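Local coordinates for exodeoxyribonuclease 10 (Escherichia coli, PDB 4FZX), which degrades single-stranded and double-stranded DNA in the 3' to 5' direction as a magnesium-dependent exonuclease of the DnaQ (DEDDh) family, at residues 154-158 / 159-163; 41-44 / 45-49; 62-65 / 66-69. All blocks are in the same frame, centred on the assembly; numbering follows the deposited sequence.

Contact 1: residues 154-158 / 159-163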
loop_
_atom_site.group_PDB
_atom_site.type_symbol
_atom_site.label_atom_id
_atom_site.label_comp_id
_atom_site.label_asym_id
_atom_site.label_seq_id
_atom_site.Cartn_x
_atom_site.Cartn_y
_atom_site.Cartn_z
ATOM N N SER C 154 5.499 16.463 -15.801
ATOM C CA SER C 154 4.942 15.112 -15.650
ATOM C C SER C 154 4.900 14.340 -16.962
ATOM O O SER C 154 4.946 13.109 -16.974
ATOM C CB SER C 154 3.536 15.175 -15.059
ATOM O OG SER C 154 2.620 15.719 -15.991
ATOM N N GLY C 155 4.714 15.061 -18.056
ATOM C CA GLY C 155 4.357 14.438 -19.324
ATOM C C GLY C 155 2.944 13.873 -19.361
ATOM O O GLY C 155 2.633 13.038 -20.215
ATOM N N TRP C 156 2.076 14.338 -18.462
ATOM C CA TRP C 156 0.668 13.923 -18.487
ATOM C C TRP C 156 -0.091 14.524 -19.664
ATOM O O TRP C 156 0.160 15.654 -20.060
ATOM C CB TRP C 156 -0.052 14.241 -17.169
ATOM C CG TRP C 156 0.431 13.453 -15.993
ATOM C CD1 TRP C 156 0.941 12.175 -16.000
ATOM C CD2 TRP C 156 0.406 13.866 -14.621
ATOM N NE1 TRP C 156 1.258 11.786 -14.718
ATOM C CE2 TRP C 156 0.967 12.816 -13.857
ATOM C CE3 TRP C 156 0.026 15.049 -13.970
ATOM C CZ2 TRP C 156 1.103 12.890 -12.468
ATOM C CZ3 TRP C 156 0.169 15.123 -12.580
ATOM C CH2 TRP C 156 0.696 14.044 -11.848
ATOM N N THR C 157 -1.009 13.748 -20.227
ATOM C CA THR C 157 -1.879 14.229 -21.299
ATOM C C THR C 157 -3.139 14.751 -20.672
ATOM O O THR C 157 -3.410 14.473 -19.505
ATOM C CB THR C 157 -2.303 13.079 -22.243
ATOM O OG1 THR C 157 -2.955 12.063 -21.471
ATOM C CG2 THR C 157 -1.082 12.479 -22.944
ATOM N N ALA C 158 -3.951 15.432 -21.472
ATOM C CA ALA C 158 -5.268 15.866 -21.047
ATOM C C ALA C 158 -6.084 14.721 -20.437
ATOM O O ALA C 158 -6.698 14.881 -19.382
ATOM C CB ALA C 158 -6.007 16.496 -22.201
ATOM N N GLU C 159 -5.998 13.543 -21.055
ATOM C CA GLU C 159 -6.727 12.349 -20.604
ATOM C C GLU C 159 -6.253 11.855 -19.241
ATOM O O GLU C 159 -7.056 11.465 -18.399
ATOM C CB GLU C 159 -6.571 11.216 -21.631
ATOM C CG GLU C 159 -7.252 11.482 -22.960
ATOM C CD GLU C 159 -8.758 11.385 -22.849
ATOM O OE1 GLU C 159 -9.459 11.903 -23.751
ATOM O OE2 GLU C 159 -9.245 10.789 -21.854
ATOM N N GLN C 160 -4.940 11.766 -19.068
ATOM C CA GLN C 160 -4.389 11.286 -17.806
ATOM C C GLN C 160 -4.781 12.225 -16.697
ATOM O O GLN C 160 -5.140 11.792 -15.587
ATOM C CB GLN C 160 -2.877 11.201 -17.880
ATOM C CG GLN C 160 -2.366 9.993 -18.614
ATOM C CD GLN C 160 -0.871 10.054 -18.803
ATOM O OE1 GLN C 160 -0.368 10.860 -19.586
ATOM N NE2 GLN C 160 -0.147 9.242 -18.044
HETATM N N MSE C 161 -4.758 13.513 -17.015
HETATM C CA MSE C 161 -5.022 14.559 -16.035
HETATM C C MSE C 161 -6.478 14.550 -15.591
HETATM O O MSE C 161 -6.776 14.764 -14.410
HETATM C CB MSE C 161 -4.644 15.933 -16.607
HETATM C CG MSE C 161 -3.158 16.135 -16.708
HETATM SE SE MSE C 161 -2.660 17.950 -17.171
HETATM C CE MSE C 161 -2.979 17.868 -19.122
ATOM N N ALA C 162 -7.379 14.324 -16.551
ATOM C CA ALA C 162 -8.801 14.152 -16.273
ATOM C C ALA C 162 -9.047 12.929 -15.401
ATOM O O ALA C 162 -9.883 12.965 -14.497
ATOM C CB ALA C 162 -9.583 14.032 -17.575
ATOM N N ASP C 163 -8.287 11.861 -15.649
ATOM C CA ASP C 163 -8.410 10.632 -14.873
ATOM C C ASP C 163 -7.980 10.836 -13.428
ATOM O O ASP C 163 -8.685 10.445 -12.505
ATOM C CB ASP C 163 -7.591 9.499 -15.503
ATOM C CG ASP C 163 -8.120 9.071 -16.869
ATOM O OD1 ASP C 163 -9.336 9.237 -17.141
ATOM O OD2 ASP C 163 -7.318 8.529 -17.667
#
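At the entry to helix 158-165, T157 O accepts the N-H of M161 at 3.0 Å, and A158 O takes that of A162. T157 is the N-cap, and with Q160 it forms a capping box over the first turn. T157 OG1 accepts from Q160 N at 3.1 Å in a fairly straight bond (165° at the hydrogen). In return, Q160 OE1 takes the backbone N-H of T157 at 3.0 Å, from a donor tilted out of the amide carbonyl plane. A chi1 of 57° sets T157 OG1 between its own backbone N and carbonyl carbon, facing the start of the helix; from there it also gives a weak bond to Q160 OE1. The extended Q160 chain carries its amide back to W156, nearly perpendicular to the indole (planes 77° apart), with Q160 NE2 3.7 Å from W156 CD1. S154 CB lies 3.4 Å above the W156 ring plane, over its centre; S154 OG accepts the N-H of W156 in an ST turn and is also hydrogen-bonded with I150 O. G155, with positive phi, leaves helix 136-154 here. W156 and M161, a selenomethionine, reach helices 99-106 and 136-154, joining three helices of the RNase H-like exonuclease fold, while A158, E159 and A162 touch W76 of strand 76-79. Between W156 and M161 the touch is apolar, W156 CB lying against M161 CG at 3.7 Å.

Contact 2: residues 41-44 / 45-49. With nucleotides of chain A.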
loop_
_atom_site.group_PDB
_atom_site.type_symbol
_atom_site.label_atom_id
_atom_site.label_comp_id
_atom_site.label_asym_id
_atom_site.label_seq_id
_atom_site.Cartn_x
_atom_site.Cartn_y
_atom_site.Cartn_z
ATOM N N ARG C 41 -27.062 37.692 -6.368
ATOM C CA ARG C 41 -27.144 37.922 -4.934
ATOM C C ARG C 41 -26.127 38.978 -4.527
ATOM O O ARG C 41 -25.229 39.298 -5.304
ATOM C CB ARG C 41 -26.890 36.620 -4.174
ATOM C CG ARG C 41 -25.421 36.233 -4.095
ATOM C CD ARG C 41 -25.266 34.792 -3.651
ATOM N NE ARG C 41 -25.809 33.874 -4.643
ATOM C CZ ARG C 41 -25.871 32.557 -4.487
ATOM N NH1 ARG C 41 -25.394 31.993 -3.375
ATOM N NH2 ARG C 41 -26.387 31.803 -5.452
ATOM N N PRO C 42 -26.255 39.515 -3.299
ATOM C CA PRO C 42 -25.327 40.554 -2.857
ATOM C C PRO C 42 -23.906 40.011 -2.708
ATOM O O PRO C 42 -23.717 38.854 -2.339
ATOM C CB PRO C 42 -25.881 40.977 -1.480
ATOM C CG PRO C 42 -27.250 40.312 -1.364
ATOM C CD PRO C 42 -27.166 39.091 -2.221
ATOM N N ILE C 43 -22.916 40.857 -2.968
ATOM C CA ILE C 43 -21.524 40.499 -2.735
ATOM C C ILE C 43 -21.199 40.628 -1.242
ATOM O O ILE C 43 -21.362 41.705 -0.656
ATOM C CB ILE C 43 -20.587 41.437 -3.510
ATOM C CG1 ILE C 43 -20.902 41.404 -5.002
ATOM C CG2 ILE C 43 -19.122 41.112 -3.226
ATOM C CD1 ILE C 43 -20.366 42.605 -5.743
ATOM N N SER C 44 -20.687 39.557 -0.647
ATOM C CA SER C 44 -20.299 39.584 0.763
ATOM C C SER C 44 -19.016 40.374 0.983
ATOM O O SER C 44 -18.135 40.377 0.137
ATOM C CB SER C 44 -20.133 38.165 1.298
ATOM O OG SER C 44 -18.904 37.598 0.863
ATOM N N PRO C 45 -18.894 41.022 2.148
ATOM C CA PRO C 45 -17.701 41.836 2.409
ATOM C C PRO C 45 -16.425 41.000 2.470
ATOM O O PRO C 45 -15.343 41.491 2.157
ATOM C CB PRO C 45 -17.994 42.479 3.783
ATOM C CG PRO C 45 -19.232 41.784 4.311
ATOM C CD PRO C 45 -19.974 41.285 3.120
ATOM N N GLN C 46 -16.554 39.744 2.877
ATOM C CA GLN C 46 -15.438 38.833 2.890
ATOM C C GLN C 46 -14.946 38.559 1.457
ATOM O O GLN C 46 -13.756 38.626 1.184
ATOM C CB GLN C 46 -15.836 37.538 3.614
ATOM C CG GLN C 46 -14.681 36.604 3.964
ATOM C CD GLN C 46 -15.079 35.502 4.978
ATOM O OE1 GLN C 46 -15.972 34.678 4.718
ATOM N NE2 GLN C 46 -14.396 35.481 6.125
ATOM N N ALA C 47 -15.875 38.319 0.536
ATOM C CA ALA C 47 -15.534 38.136 -0.881
ATOM C C ALA C 47 -15.029 39.449 -1.498
ATOM O O ALA C 47 -14.052 39.470 -2.248
ATOM C CB ALA C 47 -16.770 37.608 -1.671
HETATM N N MSE C 48 -15.691 40.548 -1.175
HETATM C CA MSE C 48 -15.275 41.832 -1.723
HETATM C C MSE C 48 -13.864 42.241 -1.266
HETATM O O MSE C 48 -13.172 42.989 -1.968
HETATM C CB MSE C 48 -16.285 42.929 -1.417
HETATM C CG MSE C 48 -16.085 44.169 -2.286
HETATM SE SE MSE C 48 -17.351 45.600 -1.904
HETATM C CE MSE C 48 -17.765 45.197 -0.014
ATOM N N ALA C 49 -13.422 41.707 -0.126
ATOM C CA ALA C 49 -12.101 42.033 0.400
ATOM C C ALA C 49 -11.024 41.287 -0.355
ATOM O O ALA C 49 -9.852 41.697 -0.370
ATOM C CB ALA C 49 -12.015 41.715 1.891
ATOM P P DG A 17 -10.538 31.604 -5.610
ATOM O OP1 DG A 17 -10.406 32.102 -6.992
ATOM O OP2 DG A 17 -9.390 31.751 -4.694
ATOM O "O5'" DG A 17 -11.823 32.234 -4.927
ATOM C "C5'" DG A 17 -13.040 32.261 -5.645
ATOM C "C4'" DG A 17 -14.062 33.165 -4.991
ATOM O "O4'" DG A 17 -14.508 32.536 -3.783
ATOM C "C3'" DG A 17 -13.587 34.551 -4.571
ATOM O "O3'" DG A 17 -13.747 35.431 -5.670
ATOM C "C2'" DG A 17 -14.560 34.899 -3.444
ATOM C "C1'" DG A 17 -14.839 33.530 -2.834
ATOM N N9 DG A 17 -14.004 33.243 -1.690
ATOM C C8 DG A 17 -12.747 32.691 -1.716
ATOM N N7 DG A 17 -12.237 32.542 -0.533
ATOM C C5 DG A 17 -13.234 33.010 0.316
ATOM C C6 DG A 17 -13.247 33.082 1.719
ATOM O O6 DG A 17 -12.351 32.711 2.491
ATOM N N1 DG A 17 -14.439 33.635 2.197
ATOM C C2 DG A 17 -15.494 34.054 1.399
ATOM N N2 DG A 17 -16.573 34.572 2.030
ATOM N N3 DG A 17 -15.481 33.997 0.070
ATOM C C4 DG A 17 -14.320 33.464 -0.383
#
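The hydroxyl of S44, the N-cap of helix 45-51, has two partners: S44 OG accepts the N-H of A47 at 3.1 Å and also bonds to the carbonyl O of C10. S44 O adds a third bond, taking the N-H of M48 at 2.8 Å, so this one residue occupies two backbone donors of the first turn. With chi1 at 77°, OG is held between the backbone N and carbonyl carbon of S44, where it faces the A47 N-H in a bond of 159° at the hydrogen. The backbones of S44 and C10 are hydrogen-bonded as well, tying the helix start to the loop that follows strand 2-9. P45, next in line, brings no N-H of its own to the turn. Replacing S44 by alanine removes OG, and the A47 N-H would probably lose its capping acceptor and the C10 carbonyl its hydroxyl partner.

The capped turn presents Q46 to the DNA. Its CG lies anti to the backbone N (chi1 -168°) and the chain beyond is extended, which brings OE1 to the Watson-Crick edge of DG17 of chain A. Q46 OE1 accepts from DG17 N2 at 2.8 Å and, in a weak, more bent bond, from DG17 N1, taking up donors that would otherwise pair with a cytosine. On the inner side, where E55 accepts the N-H of I43, the side chains of I43 and M48, a selenomethionine, cross at about a right angle, I43 CG2 lying 3.8 Å from M48 CB. Toward the DNA, A47 CB touches the deoxyribose of DG17 at C2', 3.9 Å away.

Contact 3: residues 62-65 / 66-69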
loop_
_atom_site.group_PDB
_atom_site.type_symbol
_atom_site.label_atom_id
_atom_site.label_comp_id
_atom_site.label_asym_id
_atom_site.label_seq_id
_atom_site.Cartn_x
_atom_site.Cartn_y
_atom_site.Cartn_z
ATOM N N PRO C 62 -24.012 42.015 -17.664
ATOM C CA PRO C 62 -24.887 40.896 -18.024
ATOM C C PRO C 62 -24.969 39.846 -16.900
ATOM O O PRO C 62 -24.037 39.728 -16.093
ATOM C CB PRO C 62 -24.216 40.303 -19.272
ATOM C CG PRO C 62 -23.223 41.334 -19.738
ATOM C CD PRO C 62 -22.855 42.166 -18.568
ATOM N N TRP C 63 -26.077 39.097 -16.850
ATOM C CA TRP C 63 -26.186 37.928 -15.966
ATOM C C TRP C 63 -25.263 36.817 -16.438
ATOM O O TRP C 63 -24.843 36.821 -17.594
ATOM C CB TRP C 63 -27.621 37.399 -15.936
ATOM C CG TRP C 63 -28.663 38.435 -15.589
ATOM C CD1 TRP C 63 -29.608 38.960 -16.433
ATOM C CD2 TRP C 63 -28.939 38.983 -14.291
ATOM N NE1 TRP C 63 -30.423 39.830 -15.751
ATOM C CE2 TRP C 63 -30.054 39.851 -14.434
ATOM C CE3 TRP C 63 -28.358 38.828 -13.026
ATOM C CZ2 TRP C 63 -30.573 40.588 -13.370
ATOM C CZ3 TRP C 63 -28.885 39.552 -11.956
ATOM C CH2 TRP C 63 -30.002 40.407 -12.135
ATOM N N ILE C 64 -24.941 35.872 -15.554
ATOM C CA ILE C 64 -24.046 34.772 -15.918
ATOM C C ILE C 64 -24.563 33.976 -17.130
ATOM O O ILE C 64 -23.783 33.601 -18.009
ATOM C CB ILE C 64 -23.721 33.823 -14.708
ATOM C CG1 ILE C 64 -22.673 32.777 -15.089
ATOM C CG2 ILE C 64 -24.971 33.137 -14.158
ATOM C CD1 ILE C 64 -21.377 33.356 -15.610
ATOM N N GLU C 65 -25.878 33.755 -17.174
ATOM C CA GLU C 65 -26.531 33.040 -18.273
ATOM C C GLU C 65 -26.250 33.690 -19.626
ATOM O O GLU C 65 -26.098 33.003 -20.634
ATOM C CB GLU C 65 -28.045 32.981 -18.037
ATOM C CG GLU C 65 -28.454 32.027 -16.933
ATOM C CD GLU C 65 -28.322 32.631 -15.528
ATOM O OE1 GLU C 65 -28.394 31.847 -14.543
ATOM O OE2 GLU C 65 -28.146 33.874 -15.409
ATOM N N ASP C 66 -26.162 35.016 -19.627
ATOM C CA ASP C 66 -25.986 35.806 -20.838
ATOM C C ASP C 66 -24.567 35.655 -21.373
ATOM O O ASP C 66 -24.307 35.893 -22.548
ATOM C CB ASP C 66 -26.243 37.292 -20.536
ATOM C CG ASP C 66 -27.699 37.581 -20.142
ATOM O OD1 ASP C 66 -28.607 36.847 -20.599
ATOM O OD2 ASP C 66 -27.924 38.582 -19.408
ATOM N N VAL C 67 -23.648 35.285 -20.493
ATOM C CA VAL C 67 -22.221 35.465 -20.740
ATOM C C VAL C 67 -21.556 34.096 -20.892
ATOM O O VAL C 67 -20.665 33.902 -21.729
ATOM C CB VAL C 67 -21.576 36.332 -19.586
ATOM C CG1 VAL C 67 -20.318 35.724 -19.058
ATOM C CG2 VAL C 67 -21.372 37.788 -20.044
ATOM N N ILE C 68 -22.113 33.109 -20.201
ATOM C CA ILE C 68 -21.517 31.770 -20.182
ATOM C C ILE C 68 -21.347 31.104 -21.560
ATOM O O ILE C 68 -20.333 30.440 -21.796
ATOM C CB ILE C 68 -22.184 30.824 -19.143
ATOM C CG1 ILE C 68 -21.225 29.699 -18.758
ATOM C CG2 ILE C 68 -23.499 30.273 -19.653
ATOM C CD1 ILE C 68 -19.907 30.194 -18.156
ATOM N N PRO C 69 -22.272 31.366 -22.509
ATOM C CA PRO C 69 -22.118 30.673 -23.800
ATOM C C PRO C 69 -20.835 31.022 -24.551
ATOM O O PRO C 69 -20.340 30.199 -25.308
ATOM C CB PRO C 69 -23.359 31.106 -24.593
ATOM C CG PRO C 69 -24.359 31.522 -23.520
ATOM C CD PRO C 69 -23.506 32.168 -22.463
#
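The indole of W63 meets the carboxylate of D66 at its edge, D66 OD2 lying near the ring plane and 3.4 Å from W63 CD1. The two side chains run side by side in the same direction, their flat groups turned 57° against each other. R38, from the loop after strand 28-36, also touches the W63 side chain. D66 CG lies anti to its carbonyl carbon (chi1 -66°), which folds the carboxylate back over the start of the turn; there OD2 accepts the backbone N-H of W63 at 3.2 Å, from above the carboxylate plane. The exchange runs both ways, since D66 N gives a weak bond to W63 O.

One residue on, I64 O is gripped twice. I68 N arrives nearly head-on to I64 O at 2.8 Å. V67 N, by contrast, comes to I64 O at 3.0 Å from well above the carbonyl plane (62° out of it). Bonds of both i+3 and i+4 spacing thus share one acceptor. The next carbonyl, E65 O, finds no such donor four residues on: P69 has no N-H, and its CD stands 3.3 Å from that oxygen.

Apolar contacts line the turn. P62 CB meets V67 CG2 at 3.9 Å, the two side chains slanting across each other, and I64 CD1 stands 4.3 Å from I68 CD1. I64 reaches I16, and V67 and I68 reach I19, all against strand 16-25. This is a short, weakly bonded helix with one apolar flank, lying between strands 28-36 and 76-79 in sequence and resting on the mixed beta sheet of the RNase H-like exonuclease fold.

How the contacts relate
Contacts 1 and 2 lie on opposite sides of the chain's centre, about 35 Å apart between centres, yet both are N-caps in which a hydroxyl receives a helix N-H. In contact 1 a glutamine closes the box within the protein, at its surface; in contact 2 the glutamine of the turn is spent on DNA and the cap is anchored to a loop. In contact 3 a carboxylate from within the turn reaches back to an earlier backbone N-H. Contacts 2 and 3 are both partly buried and come within about 6 Å at their nearest atoms without touching: one faces the substrate, the other the beta sheet, while contact 1 packs on two helices and on W76 of strand 76-79.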